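Local atomic coordinates of HRDC domain-containing protein (Bifidobacterium adolescentis ATCC 15703, PDB entry 3CYM), a protein that is uncharacterised but probably acts as a 3'-5' exonuclease of the ribonuclease D type, with HRDC-like domains likely to help bind nucleic acid. Residues Leu105-Phe119 and Phe200-Lys212. Sequence-based numbering, arbitrary orientation. Where two conformers were deposited one is given.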
ATOM      1  N   LEU A 105       3.604  -3.200  -7.308  1.00 17.23           N
ATOM      2  CA  LEU A 105       3.107  -4.025  -8.411  1.00 15.24           C
ATOM      3  C   LEU A 105       1.849  -3.494  -9.121  1.00 18.45           C
ATOM      4  O   LEU A 105       1.757  -3.628 -10.344  1.00 22.56           O
ATOM      5  CB  LEU A 105       2.947  -5.497  -7.999  1.00 12.82           C
ATOM      6  CG  LEU A 105       4.211  -6.356  -7.808  1.00 11.53           C
ATOM      7  CD1 LEU A 105       3.859  -7.640  -7.084  1.00  6.84           C
ATOM      8  CD2 LEU A 105       4.943  -6.672  -9.104  1.00 16.68           C
ATOM      9  N   PRO A 106       0.875  -2.900  -8.381  1.00 17.95           N
ATOM     10  CA  PRO A 106      -0.265  -2.351  -9.129  1.00 18.44           C
ATOM     11  C   PRO A 106       0.099  -1.224 -10.098  1.00 20.75           C
ATOM     12  O   PRO A 106      -0.426  -1.182 -11.218  1.00 22.13           O
ATOM     13  CB  PRO A 106      -1.188  -1.827  -8.024  1.00 19.88           C
ATOM     14  CG  PRO A 106      -0.810  -2.593  -6.816  1.00 17.96           C
ATOM     15  CD  PRO A 106       0.672  -2.743  -6.928  1.00 16.15           C
ATOM     16  N   GLY A 107       1.012  -0.349  -9.673  1.00 20.63           N
ATOM     17  CA  GLY A 107       1.483   0.766 -10.491  1.00 22.90           C
ATOM     18  C   GLY A 107       2.312   0.329 -11.681  1.00 21.79           C
ATOM     19  O   GLY A 107       2.172   0.894 -12.760  1.00 26.37           O
ATOM     20  N   PHE A 108       3.173  -0.670 -11.478  1.00 23.01           N
ATOM     21  CA  PHE A 108       3.953  -1.285 -12.560  1.00 20.30           C
ATOM     22  C   PHE A 108       3.049  -1.936 -13.600  1.00 21.74           C
ATOM     23  O   PHE A 108       3.256  -1.758 -14.798  1.00 27.21           O
ATOM     24  CB  PHE A 108       4.930  -2.343 -12.027  1.00 16.07           C
ATOM     25  CG  PHE A 108       6.090  -1.785 -11.238  1.00 21.63           C
ATOM     26  CD1 PHE A 108       6.726  -2.569 -10.294  1.00 17.14           C
ATOM     27  CD2 PHE A 108       6.548  -0.485 -11.434  1.00 20.46           C
ATOM     28  CE1 PHE A 108       7.794  -2.072  -9.562  1.00 19.83           C
ATOM     29  CE2 PHE A 108       7.619   0.013 -10.711  1.00 21.73           C
ATOM     30  CZ  PHE A 108       8.239  -0.783  -9.773  1.00 19.99           C
ATOM     31  N   ASP A 109       2.057  -2.694 -13.130  1.00 22.79           N
ATOM     32  CA  ASP A 109       1.021  -3.283 -13.984  1.00 22.75           C
ATOM     33  C   ASP A 109       0.279  -2.212 -14.795  1.00 24.07           C
ATOM     34  O   ASP A 109       0.047  -2.382 -15.994  1.00 21.62           O
ATOM     35  CB  ASP A 109       0.023  -4.073 -13.138  1.00 22.06           C
ATOM     36  CG  ASP A 109      -1.119  -4.634 -13.954  1.00 26.72           C
ATOM     37  OD1 ASP A 109      -2.263  -4.146 -13.796  1.00 17.63           O
ATOM     38  OD2 ASP A 109      -0.866  -5.550 -14.762  1.00 24.89           O
ATOM     39  N   GLU A 110      -0.053  -1.102 -14.142  1.00 24.21           N
ATOM     40  CA  GLU A 110      -0.744  -0.004 -14.807  1.00 23.00           C
ATOM     41  C   GLU A 110       0.066   0.732 -15.869  1.00 20.14           C
ATOM     42  O   GLU A 110      -0.506   1.310 -16.785  1.00 25.29           O
ATOM     43  CB  GLU A 110      -1.353   0.964 -13.794  1.00 26.44           C
ATOM     44  CG  GLU A 110      -2.650   0.432 -13.197  1.00 42.43           C
ATOM     45  CD  GLU A 110      -3.676   1.517 -12.932  1.00 57.24           C
ATOM     46  OE1 GLU A 110      -4.888   1.206 -12.978  1.00 59.01           O
ATOM     47  OE2 GLU A 110      -3.277   2.677 -12.681  1.00 62.58           O
ATOM     48  N   LEU A 111       1.390   0.693 -15.766  1.00 20.89           N
ATOM     49  CA  LEU A 111       2.243   1.240 -16.826  1.00 22.00           C
ATOM     50  C   LEU A 111       2.439   0.249 -17.979  1.00 21.52           C
ATOM     51  O   LEU A 111       2.896   0.623 -19.058  1.00 24.13           O
ATOM     52  CB  LEU A 111       3.581   1.738 -16.258  1.00 19.75           C
ATOM     53  CG  LEU A 111       3.493   3.048 -15.457  1.00 21.73           C
ATOM     54  CD1 LEU A 111       4.616   3.184 -14.436  1.00 26.90           C
ATOM     55  CD2 LEU A 111       3.455   4.269 -16.362  1.00 18.90           C
ATOM     56  N   GLY A 112       2.075  -1.012 -17.746  1.00 25.18           N
ATOM     57  CA  GLY A 112       2.166  -2.049 -18.768  1.00 24.95           C
ATOM     58  C   GLY A 112       3.383  -2.943 -18.607  1.00 25.66           C
ATOM     59  O   GLY A 112       3.713  -3.711 -19.511  1.00 27.19           O
ATOM     60  N   MET A 113       4.050  -2.842 -17.459  1.00 22.82           N
ATOM     61  CA  MET A 113       5.171  -3.718 -17.151  1.00 25.48           C
ATOM     62  C   MET A 113       4.660  -5.114 -16.776  1.00 25.13           C
ATOM     63  O   MET A 113       3.549  -5.263 -16.265  1.00 26.18           O
ATOM     64  CB  MET A 113       6.040  -3.131 -16.036  1.00 24.07           C
ATOM     65  CG  MET A 113       6.988  -2.033 -16.496  1.00 30.58           C
ATOM     66  SD  MET A 113       7.763  -1.147 -15.130  1.00 26.45           S
ATOM     67  CE  MET A 113       6.606   0.161 -14.888  1.00 26.18           C
ATOM     68  N   GLU A 114       5.472  -6.129 -17.049  1.00 24.57           N
ATOM     69  CA  GLU A 114       5.081  -7.507 -16.781  1.00 26.66           C
ATOM     70  C   GLU A 114       6.183  -8.305 -16.080  1.00 26.01           C
ATOM     71  O   GLU A 114       6.858  -9.108 -16.727  1.00 29.58           O
ATOM     72  CB  GLU A 114       4.657  -8.194 -18.085  1.00 23.31           C
ATOM     73  CG  GLU A 114       3.559  -9.239 -17.920  1.00 40.87           C
ATOM     74  CD  GLU A 114       4.082 -10.655 -17.690  1.00 52.63           C
ATOM     75  OE1 GLU A 114       3.661 -11.299 -16.703  1.00 57.71           O
ATOM     76  OE2 GLU A 114       4.905 -11.132 -18.500  1.00 58.42           O
ATOM     77  N   PRO A 115       6.373  -8.087 -14.756  1.00 26.36           N
ATOM     78  CA  PRO A 115       7.311  -8.902 -13.971  1.00 24.94           C
ATOM     79  C   PRO A 115       6.940 -10.388 -13.996  1.00 23.42           C
ATOM     80  O   PRO A 115       5.787 -10.753 -13.739  1.00 21.98           O
ATOM     81  CB  PRO A 115       7.166  -8.338 -12.552  1.00 24.54           C
ATOM     82  CG  PRO A 115       6.622  -6.961 -12.741  1.00 27.43           C
ATOM     83  CD  PRO A 115       5.724  -7.057 -13.920  1.00 22.89           C
ATOM     84  N   GLN A 116       7.904 -11.234 -14.328  1.00 23.49           N
ATOM     85  CA  GLN A 116       7.619 -12.659 -14.500  1.00 24.62           C
ATOM     86  C   GLN A 116       8.050 -13.507 -13.319  1.00 21.41           C
ATOM     87  O   GLN A 116       7.592 -14.641 -13.160  1.00 18.58           O
ATOM     88  CB  GLN A 116       8.241 -13.184 -15.791  1.00 23.26           C
ATOM     89  CG  GLN A 116       7.524 -12.703 -17.041  1.00 24.46           C
ATOM     90  CD  GLN A 116       7.950 -13.463 -18.272  1.00 32.66           C
ATOM     91  OE1 GLN A 116       8.553 -12.897 -19.184  1.00 35.41           O
ATOM     92  NE2 GLN A 116       7.654 -14.759 -18.301  1.00 33.08           N
ATOM     93  N   ARG A 117       8.955 -12.951 -12.517  1.00 21.68           N
ATOM     94  CA  ARG A 117       9.453 -13.579 -11.301  1.00 18.38           C
ATOM     95  C   ARG A 117       9.657 -12.492 -10.241  1.00 18.86           C
ATOM     96  O   ARG A 117       9.869 -11.322 -10.572  1.00 12.41           O
ATOM     97  CB  ARG A 117      10.760 -14.342 -11.566  1.00 23.78           C
ATOM     98  CG  ARG A 117      10.566 -15.697 -12.275  1.00 26.66           C
ATOM     99  CD  ARG A 117      11.843 -16.513 -12.389  1.00 33.05           C
ATOM    100  NE  ARG A 117      12.841 -15.881 -13.252  1.00 35.76           N
ATOM    101  CZ  ARG A 117      14.080 -16.335 -13.434  1.00 38.46           C
ATOM    102  NH1 ARG A 117      14.912 -15.682 -14.237  1.00 38.90           N
ATOM    103  NH2 ARG A 117      14.493 -17.438 -12.819  1.00 36.94           N
ATOM    104  N   LEU A 118       9.584 -12.885  -8.974  1.00 16.91           N
ATOM    105  CA  LEU A 118       9.678 -11.942  -7.866  1.00 16.92           C
ATOM    106  C   LEU A 118      10.514 -12.477  -6.724  1.00 14.60           C
ATOM    107  O   LEU A 118      10.438 -13.654  -6.388  1.00 17.48           O
ATOM    108  CB  LEU A 118       8.277 -11.612  -7.344  1.00 15.71           C
ATOM    109  CG  LEU A 118       8.086 -10.561  -6.250  1.00 16.06           C
ATOM    110  CD1 LEU A 118       8.400  -9.174  -6.793  1.00  9.59           C
ATOM    111  CD2 LEU A 118       6.662 -10.639  -5.749  1.00 12.11           C
ATOM    112  N   PHE A 119      11.331 -11.605  -6.145  1.00 18.97           N
ATOM    113  CA  PHE A 119      11.861 -11.820  -4.812  1.00 15.00           C
ATOM    114  C   PHE A 119      11.450 -10.622  -3.982  1.00 21.89           C
ATOM    115  O   PHE A 119      11.884  -9.499  -4.242  1.00 22.21           O
ATOM    116  CB  PHE A 119      13.382 -11.977  -4.811  1.00 16.73           C
ATOM    117  CG  PHE A 119      13.940 -12.403  -3.484  1.00 19.22           C
ATOM    118  CD1 PHE A 119      14.178 -13.738  -3.221  1.00 19.63           C
ATOM    119  CD2 PHE A 119      14.224 -11.468  -2.487  1.00 23.44           C
ATOM    120  CE1 PHE A 119      14.675 -14.143  -1.979  1.00 18.91           C
ATOM    121  CE2 PHE A 119      14.727 -11.865  -1.252  1.00 21.18           C
ATOM    122  CZ  PHE A 119      14.955 -13.202  -1.002  1.00 18.49           C
ATOM    123  N   PHE A 200       6.145 -15.463  -2.795  1.00 16.52           N
ATOM    124  CA  PHE A 200       6.456 -14.582  -3.928  1.00 14.89           C
ATOM    125  C   PHE A 200       5.461 -14.795  -5.075  1.00 20.64           C
ATOM    126  O   PHE A 200       4.899 -13.829  -5.627  1.00 20.25           O
ATOM    127  CB  PHE A 200       7.876 -14.821  -4.450  1.00 11.09           C
ATOM    128  CG  PHE A 200       8.954 -14.659  -3.418  1.00 13.61           C
ATOM    129  CD1 PHE A 200       8.794 -13.812  -2.322  1.00  6.32           C
ATOM    130  CD2 PHE A 200      10.160 -15.341  -3.567  1.00 15.55           C
ATOM    131  CE1 PHE A 200       9.802 -13.677  -1.387  1.00 12.93           C
ATOM    132  CE2 PHE A 200      11.173 -15.205  -2.644  1.00 15.78           C
ATOM    133  CZ  PHE A 200      11.004 -14.371  -1.554  1.00 10.02           C
ATOM    134  N   ASP A 201       5.266 -16.066  -5.433  1.00 15.36           N
ATOM    135  CA  ASP A 201       4.262 -16.478  -6.410  1.00 13.68           C
ATOM    136  C   ASP A 201       2.894 -15.835  -6.157  1.00 13.09           C
ATOM    137  O   ASP A 201       2.282 -15.296  -7.074  1.00 15.48           O
ATOM    138  CB  ASP A 201       4.101 -18.000  -6.380  1.00 18.04           C
ATOM    139  CG  ASP A 201       5.273 -18.735  -7.005  1.00 15.71           C
ATOM    140  OD1 ASP A 201       6.118 -18.100  -7.668  1.00 19.47           O
ATOM    141  OD2 ASP A 201       5.336 -19.969  -6.837  1.00 23.15           O
ATOM    142  N   TYR A 202       2.441 -15.900  -4.906  1.00 14.56           N
ATOM    143  CA  TYR A 202       1.153 -15.366  -4.476  1.00 18.48           C
ATOM    144  C   TYR A 202       1.091 -13.831  -4.505  1.00 18.81           C
ATOM    145  O   TYR A 202       0.071 -13.255  -4.908  1.00 19.81           O
ATOM    146  CB  TYR A 202       0.837 -15.890  -3.072  1.00 21.27           C
ATOM    147  CG  TYR A 202      -0.374 -15.271  -2.404  1.00 22.51           C
ATOM    148  CD1 TYR A 202      -1.665 -15.659  -2.756  1.00 24.81           C
ATOM    149  CD2 TYR A 202      -0.223 -14.319  -1.389  1.00 21.27           C
ATOM    150  CE1 TYR A 202      -2.775 -15.100  -2.125  1.00 28.14           C
ATOM    151  CE2 TYR A 202      -1.323 -13.753  -0.757  1.00 19.91           C
ATOM    152  CZ  TYR A 202      -2.591 -14.149  -1.128  1.00 23.46           C
ATOM    153  OH  TYR A 202      -3.676 -13.592  -0.501  1.00 27.81           O
ATOM    154  N   ALA A 203       2.167 -13.184  -4.058  1.00 17.65           N
ATOM    155  CA  ALA A 203       2.268 -11.716  -4.057  1.00 17.02           C
ATOM    156  C   ALA A 203       2.229 -11.142  -5.472  1.00 17.38           C
ATOM    157  O   ALA A 203       1.625 -10.096  -5.706  1.00 19.50           O
ATOM    158  CB  ALA A 203       3.529 -11.279  -3.356  1.00 13.40           C
ATOM    159  N   LEU A 204       2.869 -11.845  -6.406  1.00 16.53           N
ATOM    160  CA  LEU A 204       2.902 -11.442  -7.811  1.00 13.21           C
ATOM    161  C   LEU A 204       1.529 -11.596  -8.447  1.00 17.71           C
ATOM    162  O   LEU A 204       1.113 -10.749  -9.240  1.00 20.24           O
ATOM    163  CB  LEU A 204       3.947 -12.266  -8.566  1.00 14.30           C
ATOM    164  CG  LEU A 204       4.276 -11.901 -10.016  1.00 16.56           C
ATOM    165  CD1 LEU A 204       4.848 -10.489 -10.123  1.00 13.10           C
ATOM    166  CD2 LEU A 204       5.261 -12.906 -10.582  1.00 19.24           C
ATOM    167  N   LYS A 205       0.842 -12.679  -8.082  1.00 20.17           N
ATOM    168  CA  LYS A 205      -0.527 -12.957  -8.515  0.50 21.83           C
ATOM    169  C   LYS A 205      -1.485 -11.874  -8.006  1.00 22.38           C
ATOM    170  O   LYS A 205      -2.257 -11.304  -8.774  1.00 17.97           O
ATOM    171  CB  LYS A 205      -0.946 -14.333  -7.988  0.50 21.79           C
ATOM    172  CG  LYS A 205      -2.255 -14.886  -8.524  0.50 23.13           C
ATOM    173  CD  LYS A 205      -2.863 -15.931  -7.571  0.50 29.24           C
ATOM    174  CE  LYS A 205      -2.234 -17.328  -7.705  0.50 25.70           C
ATOM    175  NZ  LYS A 205      -1.037 -17.560  -6.837  0.50 21.01           N
ATOM    176  N   GLU A 206      -1.418 -11.598  -6.700  1.00 23.55           N
ATOM    177  CA  GLU A 206      -2.293 -10.608  -6.047  1.00 21.61           C
ATOM    178  C   GLU A 206      -1.991  -9.163  -6.424  1.00 19.55           C
ATOM    179  O   GLU A 206      -2.909  -8.378  -6.676  1.00 24.66           O
ATOM    180  CB  GLU A 206      -2.228 -10.729  -4.517  1.00 25.69           C
ATOM    181  CG  GLU A 206      -2.881 -11.966  -3.954  1.00 25.21           C
ATOM    182  CD  GLU A 206      -4.342 -12.094  -4.333  1.00 30.35           C
ATOM    183  OE1 GLU A 206      -4.694 -13.097  -4.989  1.00 30.98           O
ATOM    184  OE2 GLU A 206      -5.135 -11.198  -3.976  1.00 38.55           O
ATOM    185  N   GLY A 207      -0.706  -8.827  -6.454  1.00 20.58           N
ATOM    186  CA  GLY A 207      -0.255  -7.458  -6.661  1.00 23.12           C
ATOM    187  C   GLY A 207      -0.324  -6.959  -8.090  1.00 26.11           C
ATOM    188  O   GLY A 207      -0.676  -5.802  -8.317  1.00 29.48           O
ATOM    189  N   LEU A 208       0.020  -7.815  -9.054  1.00 24.24           N
ATOM    190  CA  LEU A 208       0.020  -7.416 -10.464  1.00 27.44           C
ATOM    191  C   LEU A 208      -1.408  -7.329 -11.016  1.00 31.00           C
ATOM    192  O   LEU A 208      -1.956  -8.291 -11.562  1.00 30.99           O
ATOM    193  CB  LEU A 208       0.912  -8.341 -11.301  1.00 27.38           C
ATOM    194  CG  LEU A 208       1.617  -7.763 -12.525  1.00 27.67           C
ATOM    195  CD1 LEU A 208       2.525  -6.619 -12.130  1.00 28.74           C
ATOM    196  CD2 LEU A 208       2.405  -8.858 -13.232  1.00 34.42           C
ATOM    197  N   GLY A 209      -1.991  -6.150 -10.847  1.00 35.71           N
ATOM    198  CA  GLY A 209      -3.398  -5.893 -11.133  1.00 42.67           C
ATOM    199  C   GLY A 209      -3.817  -4.693 -10.301  1.00 48.03           C
ATOM    200  O   GLY A 209      -3.021  -4.211  -9.498  1.00 48.89           O
ATOM    201  N   PRO A 210      -5.063  -4.209 -10.477  1.00 51.37           N
ATOM    202  CA  PRO A 210      -5.557  -3.020  -9.766  1.00 53.30           C
ATOM    203  C   PRO A 210      -5.631  -3.237  -8.252  1.00 54.73           C
ATOM    204  O   PRO A 210      -5.998  -4.329  -7.807  1.00 54.19           O
ATOM    205  CB  PRO A 210      -6.964  -2.821 -10.346  1.00 56.05           C
ATOM    206  CG  PRO A 210      -6.978  -3.605 -11.631  1.00 55.34           C
ATOM    207  CD  PRO A 210      -6.091  -4.775 -11.370  1.00 52.45           C
ATOM    208  N   ARG A 211      -5.275  -2.208  -7.483  1.00 56.46           N
ATOM    209  CA  ARG A 211      -5.183  -2.322  -6.018  1.00 59.85           C
ATOM    210  C   ARG A 211      -6.531  -2.472  -5.311  1.00 60.01           C
ATOM    211  O   ARG A 211      -7.579  -2.122  -5.857  1.00 60.36           O
ATOM    212  CB  ARG A 211      -4.371  -1.173  -5.386  1.00 59.78           C
ATOM    213  CG  ARG A 211      -4.662   0.219  -5.917  1.00 63.83           C
ATOM    214  CD  ARG A 211      -3.452   0.772  -6.639  1.00 68.15           C
ATOM    215  NE  ARG A 211      -3.806   1.454  -7.883  1.00 72.23           N
ATOM    216  CZ  ARG A 211      -2.929   2.012  -8.717  1.00 73.78           C
ATOM    217  NH1 ARG A 211      -3.358   2.606  -9.821  1.00 73.06           N
ATOM    218  NH2 ARG A 211      -1.627   1.982  -8.452  1.00 73.01           N
ATOM    219  N   LYS A 212      -6.473  -2.999  -4.090  1.00 61.73           N
ATOM    220  CA  LYS A 212      -7.654  -3.272  -3.279  1.00 62.07           C
ATOM    221  C   LYS A 212      -8.259  -1.981  -2.733  1.00 62.21           C
ATOM    222  O   LYS A 212      -7.588  -1.204  -2.048  1.00 63.29           O
ATOM    223  CB  LYS A 212      -7.307  -4.210  -2.109  1.00 63.25           C
ATOM    224  CG  LYS A 212      -6.162  -5.200  -2.359  1.00 64.66           C
ATOM    225  CD  LYS A 212      -6.560  -6.340  -3.289  1.00 65.65           C
ATOM    226  CE  LYS A 212      -5.335  -7.097  -3.762  1.00 64.09           C
ATOM    227  NZ  LYS A 212      -5.634  -7.876  -4.990  1.00 64.12           N
TER
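In the RNase H-like fold of DEDD-type 3'-5' exonucleases, such as ribonuclease D, helices pack against a mixed central sheet; here L105 of helix 101-111 and L118 and F119 of strand 117-120, at one margin of the sheet, meet helix 193-207. The case illustrates how a helix packs against a marginal strand largely through apolar side chains, with no hydrogen bond between the two segments. Helices 105-111 and 200-207 cross at -55°, their axes 9.9 Å apart. L105 reaches L204 CD1 and L208 CD1 with its CD2, meeting both side chains at about a right angle, while P115 CD lies 3.7 Å from L208 CD1. G207 lies close against L105, where a CB would collide with L105 CD1. L118, with CG anti to the backbone N (chi1 -175°), sends CD2 to 4.0 Å from A203 CB. Next along the strand, F119 CA stands over the centre of the F200 ring in a CH-pi contact, 4.0 Å from the centroid. The two rings extend in the same direction, tilted 53° to each other, with F119 CD1 3.4 Å from F200 CE2. M183 and L187 of helix 176-190 also touch F119, so an alanine in place of F119 would probably open a gap between helices 176-190 and 193-207 and leave the F200 ring less firmly held. Just past the end of helix 193-207, G209 O receives a CH...O contact of 3.3 Å from P106 CA. At the exposed end, the poorly ordered R211 points NH1 at E110 OE2, a 2.9 Å salt bridge made at the guanidinium edge.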